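Local coordinates for 2-phospho-L-lactate guanylyltransferase (Methanosarcina mazei, PDB 2I5E), which is predicted to activate (2S)-2-phospholactate by condensing it with GTP, forming (2S)-lactyl-2-diphospho-5'-guanosine in the biosynthesis of coenzyme F420, at residues 179-184 against 188-193; 25-30 against 194-199; 70-75 against 80-85. All coordinates share one frame; numbering follows the deposited sequence.

After strand 5-9 the chain enters helix 25-45, whose opening turn is one half of interaction 2. That contact is completed only near the C terminus, closing a loop of more than 160 residues and tying the start of helix 25-45 to the segment leading into strand 197-201. Interactions 3 and 1 both fall within that loop, one after the other and without crossing. Interaction 3 ties the edge strand 68-71 to the helix that follows it. Interaction 1 folds helices 175-184 and 188-194 onto each other, directly before the 194-199 half of interaction 2. Interactions 1 and 2 touch, their centres about 9 Å apart; interaction 3 lies about 30 Å from the centre of either.

Interaction 1. Residues 179-184 against 188-193; sequences VELLIH and AAKDYI
Leu-182 and Lys-190 bring their CA atoms to 6.0 Å where helices 179-184 and 188-193 meet, the two axes approaching to 9.3 Å with N-to-C directions 113° apart. The apolar part centres on Ile-193, whose CG2 methyl sits 3.6 Å from Leu-182 CD2, while its other branch, CG1, lies 4.2 Å from Leu-181 CD2. Leu-181 also rests against the root of the lysine chain, with its CD1 4.1 Å from Lys-190 CB. Lys-190 does not run out straight: bends at chi2 and again at chi4 (58°) fold it back, so that CG passes 3.4 Å from Leu-181 O and NZ reaches Leu-182 O at 2.6 Å. The ammonium comes to that oxygen from the side, with a C=O...N angle of 133°, tilted from the carbonyl plane, and bonds also to Gly-185 O. It grips one carbonyl in the last turn of helix 175-184 and one just beyond it, where a positive charge would probably be favoured. A methionine in its place would probably leave both carbonyls without this donor and the end of the helix less firmly held. Such steeply crossed consecutive helices, joined by a short connection, belong to the C-terminal part of the CofC fold.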
loop_
_atom_site.group_PDB
_atom_site.type_symbol
_atom_site.label_atom_id
_atom_site.label_comp_id
_atom_site.label_asym_id
_atom_site.label_seq_id
_atom_site.Cartn_x
_atom_site.Cartn_y
_atom_site.Cartn_z
ATOM N N VAL A 179 -11.134 -6.799 1.972
ATOM C CA VAL A 179 -10.701 -6.479 3.330
ATOM C C VAL A 179 -10.244 -5.020 3.412
ATOM O O VAL A 179 -10.712 -4.314 4.315
ATOM C CB VAL A 179 -9.603 -7.426 3.824
ATOM C CG1 VAL A 179 -9.323 -7.196 5.339
ATOM C CG2 VAL A 179 -10.139 -8.869 3.678
ATOM N N GLU A 180 -9.401 -4.539 2.484
ATOM C CA GLU A 180 -8.849 -3.208 2.581
ATOM C C GLU A 180 -9.973 -2.226 2.336
ATOM O O GLU A 180 -9.990 -1.174 2.868
ATOM C CB GLU A 180 -7.747 -2.926 1.513
ATOM C CG GLU A 180 -6.555 -3.872 1.504
ATOM C CD GLU A 180 -5.777 -3.789 2.822
ATOM O OE1 GLU A 180 -5.852 -2.787 3.563
ATOM O OE2 GLU A 180 -5.138 -4.757 3.198
ATOM N N LEU A 181 -10.841 -2.534 1.391
ATOM C CA LEU A 181 -11.986 -1.682 1.107
ATOM C C LEU A 181 -12.928 -1.513 2.370
ATOM O O LEU A 181 -13.390 -0.407 2.690
ATOM C CB LEU A 181 -12.773 -2.288 -0.060
ATOM C CG LEU A 181 -13.912 -1.399 -0.592
ATOM C CD1 LEU A 181 -13.478 0.130 -0.771
ATOM C CD2 LEU A 181 -14.409 -2.010 -1.885
ATOM N N LEU A 182 -13.243 -2.645 2.994
ATOM C CA LEU A 182 -14.014 -2.611 4.229
ATOM C C LEU A 182 -13.283 -1.803 5.347
ATOM O O LEU A 182 -13.876 -0.915 6.006
ATOM C CB LEU A 182 -14.433 -4.014 4.653
ATOM C CG LEU A 182 -15.576 -4.637 3.844
ATOM C CD1 LEU A 182 -15.959 -6.064 4.427
ATOM C CD2 LEU A 182 -16.799 -3.787 3.444
ATOM N N ILE A 183 -11.986 -2.041 5.535
ATOM C CA ILE A 183 -11.301 -1.259 6.561
ATOM C C ILE A 183 -11.218 0.254 6.245
ATOM O O ILE A 183 -11.477 1.037 7.123
ATOM C CB ILE A 183 -9.882 -1.764 6.832
ATOM C CG1 ILE A 183 -9.946 -3.246 7.263
ATOM C CG2 ILE A 183 -9.102 -0.718 7.707
ATOM C CD1 ILE A 183 -9.996 -3.568 8.664
ATOM N N HIS A 184 -10.828 0.643 5.008
ATOM C CA HIS A 184 -10.419 2.003 4.715
ATOM C C HIS A 184 -11.385 2.794 3.882
ATOM O O HIS A 184 -11.202 4.007 3.725
ATOM C CB HIS A 184 -9.034 2.037 3.987
ATOM C CG HIS A 184 -7.903 1.512 4.832
ATOM N ND1 HIS A 184 -7.351 0.253 4.659
ATOM C CD2 HIS A 184 -7.306 2.022 5.918
ATOM C CE1 HIS A 184 -6.436 0.026 5.597
ATOM N NE2 HIS A 184 -6.351 1.116 6.335
ATOM N N ALA A 188 -20.175 3.864 -1.979
ATOM C CA ALA A 188 -21.166 2.922 -2.463
ATOM C C ALA A 188 -20.487 1.545 -2.672
ATOM O O ALA A 188 -21.078 0.496 -2.365
ATOM C CB ALA A 188 -21.764 3.456 -3.756
ATOM N N ALA A 189 -19.230 1.554 -3.147
ATOM C CA ALA A 189 -18.622 0.286 -3.529
ATOM C C ALA A 189 -18.439 -0.465 -2.211
ATOM O O ALA A 189 -18.822 -1.637 -2.067
ATOM C CB ALA A 189 -17.234 0.580 -4.304
ATOM N N LYS A 190 -17.933 0.253 -1.200
ATOM C CA LYS A 190 -17.752 -0.296 0.138
ATOM C C LYS A 190 -19.095 -0.772 0.714
ATOM O O LYS A 190 -19.221 -1.912 1.206
ATOM C CB LYS A 190 -17.060 0.738 1.034
ATOM C CG LYS A 190 -16.702 0.191 2.478
ATOM C CD LYS A 190 -17.693 0.746 3.530
ATOM C CE LYS A 190 -17.346 0.264 4.962
ATOM N NZ LYS A 190 -15.905 0.640 5.454
ATOM N N ASP A 191 -20.137 0.040 0.572
ATOM C CA ASP A 191 -21.487 -0.394 1.166
ATOM C C ASP A 191 -21.962 -1.626 0.506
ATOM O O ASP A 191 -22.617 -2.413 1.135
ATOM C CB ASP A 191 -22.564 0.705 1.021
ATOM C CG ASP A 191 -22.117 1.990 1.612
ATOM O OD1 ASP A 191 -21.293 1.893 2.538
ATOM O OD2 ASP A 191 -22.510 3.072 1.160
ATOM N N TYR A 192 -21.629 -1.789 -0.779
ATOM C CA TYR A 192 -22.092 -2.946 -1.536
ATOM C C TYR A 192 -21.504 -4.213 -0.944
ATOM O O TYR A 192 -22.199 -5.174 -0.652
ATOM C CB TYR A 192 -21.713 -2.770 -3.058
ATOM C CG TYR A 192 -22.133 -3.929 -4.001
ATOM C CD1 TYR A 192 -23.435 -3.985 -4.539
ATOM C CD2 TYR A 192 -21.254 -4.958 -4.319
ATOM C CE1 TYR A 192 -23.888 -5.045 -5.363
ATOM C CE2 TYR A 192 -21.665 -6.037 -5.155
ATOM C CZ TYR A 192 -22.996 -6.055 -5.686
ATOM O OH TYR A 192 -23.408 -7.081 -6.557
ATOM N N ILE A 193 -20.194 -4.201 -0.768
ATOM C CA ILE A 193 -19.445 -5.291 -0.123
ATOM C C ILE A 193 -19.900 -5.442 1.313
ATOM O O ILE A 193 -20.133 -6.522 1.749
ATOM C CB ILE A 193 -17.885 -4.990 -0.169
ATOM C CG1 ILE A 193 -17.429 -4.935 -1.610
ATOM C CG2 ILE A 193 -17.098 -6.091 0.637
ATOM C CD1 ILE A 193 -17.628 -6.262 -2.340
#

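Interaction 2. Residues 25-30 against 194-199; sequences LQEREE and ESKFRL
The carboxylate of Glu-27 meets the ammonium of Lys-196 through one oxygen, OE1, and neither face nor edge is stacked on by another flat group across this contact. NZ of Lys-196 lies on the CG side of OE1, 3.4 Å from Glu-27 CG, and is raised out of the carboxylate plane. It does not bridge the two oxygens, since Glu-27 OE2 stays 4.4 Å from Lys-196 NZ. The salt bridge from Lys-196 NZ to Glu-27 OE1 is modelled at 2.4 Å, so short that its exact length is doubtful. The two chains come from opposite directions: the glutamate is extended beyond CG, and the lysine runs out straight until a bend at chi4 (-89°) turns its ammonium onto OE1. Glu-27 OE2 accepts from the backbone N of Ser-24, just before the helix, the return bond found in capping boxes. Both this N-H and the nearby start of the helix would probably favour the negative charge. Around this surface bridge, Tyr-192 of helix 188-194 packs on Glu-27 and Glu-30, and Phe-197 reaches Leu-208; the bridge therefore links the first turn of helix 25-45 to the start of the hairpin formed by strands 197-201 and 206-210.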
loop_
_atom_site.group_PDB
_atom_site.type_symbol
_atom_site.label_atom_id
_atom_site.label_comp_id
_atom_site.label_asym_id
_atom_site.label_seq_id
_atom_site.Cartn_x
_atom_site.Cartn_y
_atom_site.Cartn_z
ATOM N N LEU A 25 -20.551 -13.624 -11.218
ATOM C CA LEU A 25 -20.655 -12.767 -12.369
ATOM C C LEU A 25 -21.487 -11.572 -12.057
ATOM O O LEU A 25 -21.008 -10.486 -12.082
ATOM C CB LEU A 25 -21.251 -13.493 -13.547
ATOM C CG LEU A 25 -21.251 -12.764 -14.885
ATOM C CD1 LEU A 25 -21.281 -13.734 -16.038
ATOM C CD2 LEU A 25 -22.386 -11.742 -15.029
ATOM N N GLN A 26 -22.752 -11.751 -11.796
ATOM C CA GLN A 26 -23.548 -10.558 -11.659
ATOM C C GLN A 26 -22.962 -9.617 -10.642
ATOM O O GLN A 26 -23.055 -8.381 -10.841
ATOM C CB GLN A 26 -24.988 -10.794 -11.193
ATOM C CG GLN A 26 -25.788 -11.924 -11.809
ATOM C CD GLN A 26 -27.090 -12.092 -11.040
ATOM O OE1 GLN A 26 -28.179 -11.834 -11.577
ATOM N NE2 GLN A 26 -26.981 -12.455 -9.752
ATOM N N GLU A 27 -22.419 -10.161 -9.528
ATOM C CA GLU A 27 -21.905 -9.265 -8.448
ATOM C C GLU A 27 -20.688 -8.466 -8.916
ATOM O O GLU A 27 -20.624 -7.272 -8.710
ATOM C CB GLU A 27 -21.601 -10.029 -7.169
ATOM C CG GLU A 27 -22.859 -10.458 -6.493
ATOM C CD GLU A 27 -22.649 -11.559 -5.473
ATOM O OE1 GLU A 27 -23.490 -11.559 -4.568
ATOM O OE2 GLU A 27 -21.697 -12.420 -5.585
ATOM N N ARG A 28 -19.743 -9.176 -9.547
ATOM C CA ARG A 28 -18.597 -8.569 -10.160
ATOM C C ARG A 28 -18.961 -7.392 -11.028
ATOM O O ARG A 28 -18.397 -6.351 -10.901
ATOM C CB ARG A 28 -17.837 -9.628 -10.939
ATOM C CG ARG A 28 -17.083 -10.525 -9.978
ATOM C CD ARG A 28 -16.853 -11.957 -10.609
ATOM N NE ARG A 28 -16.377 -11.810 -11.998
ATOM C CZ ARG A 28 -16.303 -12.776 -12.928
ATOM N NH1 ARG A 28 -16.707 -14.030 -12.655
ATOM N NH2 ARG A 28 -15.832 -12.463 -14.153
ATOM N N GLU A 29 -19.922 -7.548 -11.939
ATOM C CA GLU A 29 -20.201 -6.505 -12.885
ATOM C C GLU A 29 -20.807 -5.343 -12.126
ATOM O O GLU A 29 -20.495 -4.191 -12.395
ATOM C CB GLU A 29 -21.191 -7.002 -13.958
ATOM C CG GLU A 29 -20.665 -8.123 -14.786
ATOM C CD GLU A 29 -21.368 -8.209 -16.107
ATOM O OE1 GLU A 29 -20.799 -8.890 -16.944
ATOM O OE2 GLU A 29 -22.445 -7.578 -16.314
ATOM N N GLU A 30 -21.690 -5.609 -11.178
ATOM C CA GLU A 30 -22.249 -4.464 -10.381
ATOM C C GLU A 30 -21.204 -3.682 -9.547
ATOM O O GLU A 30 -21.197 -2.475 -9.543
ATOM C CB GLU A 30 -23.379 -4.939 -9.476
ATOM C CG GLU A 30 -24.690 -4.328 -9.910
ATOM C CD GLU A 30 -25.086 -3.083 -9.149
ATOM O OE1 GLU A 30 -24.516 -1.968 -9.407
ATOM O OE2 GLU A 30 -26.042 -3.260 -8.310
ATOM N N GLU A 194 -19.991 -4.332 2.056
ATOM C CA GLU A 194 -20.402 -4.416 3.502
ATOM C C GLU A 194 -21.772 -5.089 3.686
ATOM O O GLU A 194 -21.990 -5.725 4.674
ATOM C CB GLU A 194 -20.415 -3.035 4.144
ATOM C CG GLU A 194 -20.068 -3.204 5.610
ATOM C CD GLU A 194 -20.364 -2.035 6.426
ATOM O OE1 GLU A 194 -20.377 -0.930 5.825
ATOM O OE2 GLU A 194 -20.602 -2.216 7.663
ATOM N N SER A 195 -22.632 -5.002 2.654
ATOM C CA SER A 195 -23.943 -5.634 2.616
ATOM C C SER A 195 -23.874 -7.122 2.395
ATOM O O SER A 195 -24.865 -7.804 2.560
ATOM C CB SER A 195 -24.838 -4.910 1.547
ATOM O OG SER A 195 -24.550 -5.338 0.216
ATOM N N LYS A 196 -22.714 -7.651 2.027
ATOM C CA LYS A 196 -22.580 -9.039 1.741
ATOM C C LYS A 196 -21.582 -9.711 2.639
ATOM O O LYS A 196 -21.660 -10.892 2.750
ATOM C CB LYS A 196 -22.190 -9.287 0.244
ATOM C CG LYS A 196 -23.234 -8.666 -0.797
ATOM C CD LYS A 196 -22.682 -8.713 -2.283
ATOM C CE LYS A 196 -23.789 -8.356 -3.257
ATOM N NZ LYS A 196 -24.538 -9.617 -3.648
ATOM N N PHE A 197 -20.615 -8.982 3.222
ATOM C CA PHE A 197 -19.588 -9.590 4.095
ATOM C C PHE A 197 -19.325 -8.766 5.344
ATOM O O PHE A 197 -19.619 -7.572 5.407
ATOM C CB PHE A 197 -18.252 -9.718 3.352
ATOM C CG PHE A 197 -18.345 -10.416 2.041
ATOM C CD1 PHE A 197 -18.077 -11.787 1.973
ATOM C CD2 PHE A 197 -18.630 -9.693 0.867
ATOM C CE1 PHE A 197 -18.134 -12.482 0.763
ATOM C CE2 PHE A 197 -18.688 -10.351 -0.368
ATOM C CZ PHE A 197 -18.483 -11.758 -0.431
ATOM N N ARG A 198 -18.676 -9.390 6.301
ATOM C CA ARG A 198 -18.135 -8.778 7.470
ATOM C C ARG A 198 -16.688 -9.166 7.593
ATOM O O ARG A 198 -16.252 -10.173 7.032
ATOM C CB ARG A 198 -18.898 -9.325 8.724
ATOM C CG ARG A 198 -19.492 -10.654 8.455
ATOM C CD ARG A 198 -20.409 -11.152 9.556
ATOM N NE ARG A 198 -19.478 -11.605 10.491
ATOM C CZ ARG A 198 -19.292 -12.845 10.924
ATOM N NH1 ARG A 198 -20.058 -13.864 10.581
ATOM N NH2 ARG A 198 -18.296 -12.992 11.788
ATOM N N LEU A 199 -15.927 -8.401 8.380
ATOM C CA LEU A 199 -14.579 -8.811 8.840
ATOM C C LEU A 199 -14.601 -9.730 10.088
ATOM O O LEU A 199 -15.322 -9.525 11.020
ATOM C CB LEU A 199 -13.743 -7.550 9.129
ATOM C CG LEU A 199 -13.701 -6.638 7.882
ATOM C CD1 LEU A 199 -13.032 -5.280 8.106
ATOM C CD2 LEU A 199 -13.023 -7.371 6.641
#

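Interaction 3. Residues 70-75 against 80-85; sequences LLDEKD and LNRYLK
Leu-70 and Tyr-83 make the apolar half of this contact, a methyl against a ring edge. Leu-70 CD2 lies in the plane of the ring, 3.7 Å from Tyr-83 CE1 and 3.9 Å from Tyr-83 CD1, and the two side chains cross at about a right angle. Next to them, Asp-72 and Arg-82 pair by charge alone. Asp-72 OD2 is placed over one face of the guanidinium, a long 3.7 Å from Arg-82 NE, with the two flat groups turned 45° against each other and no N-H directed at the oxygen. The pull is therefore probably weak and tolerant of movement.

A second shell helps to place the tyrosine and the aspartate. The tyrosine ring is held at its far end by a hydrogen bond from OH to Asp-52 OD2, on strand 50-55, which probably limits how far the ring can swing. With CG anti to the backbone N (chi1 -172°), the carboxylate of Asp-72 is carried to the arginine side, OD2 nearest Arg-82, while OD1 accepts from Lys-74 N at 2.9 Å in an Asx turn, although the place of OD1 is less sure. After this turn Asp-75 occupies the N-cap, its OD2 bonded to Glu-78 N. A TRS molecule, probably from the crystallisation liquor, binds the carbonyl oxygens of Asp-72 and Lys-74.

Leu-70 is backbone-bonded to Ile-53 and Ser-55 on the neighbouring strand 50-55. Strand 68-71, helix 76-86 and strand 91-94 form a beta-alpha-beta crossover between parallel strands, in which the helix passes over strands 50-55 and 5-9, with Tyr-83 touching Val-7 and Val-91.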
loop_
_atom_site.group_PDB
_atom_site.type_symbol
_atom_site.label_atom_id
_atom_site.label_comp_id
_atom_site.label_asym_id
_atom_site.label_seq_id
_atom_site.Cartn_x
_atom_site.Cartn_y
_atom_site.Cartn_z
ATOM N N LEU A 70 -15.729 6.558 -25.003
ATOM C CA LEU A 70 -14.919 6.439 -26.197
ATOM C C LEU A 70 -14.756 4.954 -26.415
ATOM O O LEU A 70 -14.330 4.238 -25.511
ATOM C CB LEU A 70 -13.549 7.062 -25.948
ATOM C CG LEU A 70 -13.196 8.510 -26.250
ATOM C CD1 LEU A 70 -13.833 9.336 -25.269
ATOM C CD2 LEU A 70 -11.738 8.567 -26.086
ATOM N N LEU A 71 -15.051 4.481 -27.600
ATOM C CA LEU A 71 -15.050 3.065 -27.848
ATOM C C LEU A 71 -13.876 2.633 -28.678
ATOM O O LEU A 71 -13.576 3.210 -29.673
ATOM C CB LEU A 71 -16.331 2.627 -28.530
ATOM C CG LEU A 71 -17.685 2.959 -27.924
ATOM C CD1 LEU A 71 -18.750 2.574 -28.841
ATOM C CD2 LEU A 71 -17.869 2.305 -26.629
ATOM N N ASP A 72 -13.219 1.589 -28.240
ATOM C CA ASP A 72 -12.100 1.094 -28.929
ATOM C C ASP A 72 -12.019 -0.363 -28.587
ATOM O O ASP A 72 -11.696 -0.753 -27.477
ATOM C CB ASP A 72 -10.831 1.867 -28.514
ATOM C CG ASP A 72 -9.626 1.496 -29.365
ATOM O OD1 ASP A 72 -9.628 0.409 -29.966
ATOM O OD2 ASP A 72 -8.687 2.297 -29.467
ATOM N N GLU A 73 -12.333 -1.190 -29.554
ATOM C CA GLU A 73 -12.224 -2.628 -29.379
ATOM C C GLU A 73 -10.788 -3.184 -29.314
ATOM O O GLU A 73 -10.651 -4.344 -29.063
ATOM C CB GLU A 73 -12.968 -3.313 -30.491
ATOM C CG GLU A 73 -14.294 -2.583 -30.839
ATOM C CD GLU A 73 -14.927 -3.203 -32.080
ATOM O OE1 GLU A 73 -15.276 -2.412 -33.007
ATOM O OE2 GLU A 73 -15.021 -4.472 -32.118
ATOM N N LYS A 74 -9.732 -2.409 -29.536
ATOM C CA LYS A 74 -8.352 -3.024 -29.447
ATOM C C LYS A 74 -7.925 -3.325 -27.994
ATOM O O LYS A 74 -8.543 -2.808 -27.051
ATOM C CB LYS A 74 -7.248 -2.173 -30.099
ATOM C CG LYS A 74 -7.633 -1.123 -31.133
ATOM C CD LYS A 74 -7.330 -1.528 -32.609
ATOM C CE LYS A 74 -7.976 -2.903 -32.985
ATOM N NZ LYS A 74 -7.398 -3.450 -34.261
ATOM N N ASP A 75 -6.863 -4.138 -27.846
ATOM C CA ASP A 75 -6.214 -4.539 -26.562
ATOM C C ASP A 75 -5.831 -3.274 -25.815
ATOM O O ASP A 75 -5.533 -2.302 -26.460
ATOM C CB ASP A 75 -4.922 -5.448 -26.831
ATOM C CG ASP A 75 -3.515 -4.777 -26.336
ATOM O OD1 ASP A 75 -3.040 -4.988 -25.123
ATOM O OD2 ASP A 75 -2.867 -4.061 -27.153
ATOM N N LEU A 80 -4.847 2.472 -25.430
ATOM C CA LEU A 80 -4.264 3.604 -24.688
ATOM C C LEU A 80 -3.198 4.293 -25.450
ATOM O O LEU A 80 -3.005 5.543 -25.317
ATOM C CB LEU A 80 -3.747 3.218 -23.271
ATOM C CG LEU A 80 -4.859 2.881 -22.234
ATOM C CD1 LEU A 80 -4.131 2.299 -21.007
ATOM C CD2 LEU A 80 -5.699 4.087 -21.795
ATOM N N ASN A 81 -2.459 3.511 -26.220
ATOM C CA ASN A 81 -1.328 4.105 -26.935
ATOM C C ASN A 81 -1.800 4.961 -28.149
ATOM O O ASN A 81 -1.237 6.043 -28.386
ATOM C CB ASN A 81 -0.335 3.050 -27.322
ATOM C CG ASN A 81 0.697 2.825 -26.242
ATOM O OD1 ASN A 81 1.169 3.759 -25.609
ATOM N ND2 ASN A 81 1.066 1.547 -26.019
ATOM N N ARG A 82 -2.892 4.530 -28.824
ATOM C CA ARG A 82 -3.638 5.405 -29.770
ATOM C C ARG A 82 -4.187 6.738 -29.149
ATOM O O ARG A 82 -3.920 7.825 -29.624
ATOM C CB ARG A 82 -4.734 4.578 -30.460
ATOM C CG ARG A 82 -5.316 5.176 -31.783
ATOM C CD ARG A 82 -6.282 4.158 -32.444
ATOM N NE ARG A 82 -7.685 4.505 -32.238
ATOM C CZ ARG A 82 -8.680 4.180 -33.082
ATOM N NH1 ARG A 82 -8.412 3.477 -34.196
ATOM N NH2 ARG A 82 -9.952 4.534 -32.809
ATOM N N TYR A 83 -4.856 6.649 -27.991
ATOM C CA TYR A 83 -5.308 7.806 -27.253
ATOM C C TYR A 83 -4.128 8.739 -26.919
ATOM O O TYR A 83 -4.189 9.958 -27.120
ATOM C CB TYR A 83 -5.983 7.288 -25.991
ATOM C CG TYR A 83 -6.629 8.354 -25.132
ATOM C CD1 TYR A 83 -7.979 8.613 -25.237
ATOM C CD2 TYR A 83 -5.865 9.137 -24.266
ATOM C CE1 TYR A 83 -8.545 9.573 -24.434
ATOM C CE2 TYR A 83 -6.451 10.105 -23.473
ATOM C CZ TYR A 83 -7.793 10.273 -23.564
ATOM O OH TYR A 83 -8.373 11.212 -22.769
ATOM N N LEU A 84 -3.041 8.191 -26.411
ATOM C CA LEU A 84 -1.884 8.990 -26.166
ATOM C C LEU A 84 -1.404 9.752 -27.435
ATOM O O LEU A 84 -1.151 10.932 -27.336
ATOM C CB LEU A 84 -0.744 8.141 -25.574
ATOM C CG LEU A 84 -0.762 7.859 -24.041
ATOM C CD1 LEU A 84 0.606 7.251 -23.690
ATOM C CD2 LEU A 84 -0.957 9.126 -23.257
ATOM N N LYS A 85 -1.288 9.073 -28.583
ATOM C CA LYS A 85 -0.888 9.695 -29.880
ATOM C C LYS A 85 -1.740 10.914 -30.320
ATOM O O LYS A 85 -1.240 11.823 -30.978
ATOM C CB LYS A 85 -0.907 8.658 -31.013
ATOM C CG LYS A 85 0.189 7.584 -30.917
ATOM C CD LYS A 85 0.151 6.548 -32.110
ATOM C CE LYS A 85 0.340 5.076 -31.581
ATOM N NZ LYS A 85 1.787 4.776 -31.254
#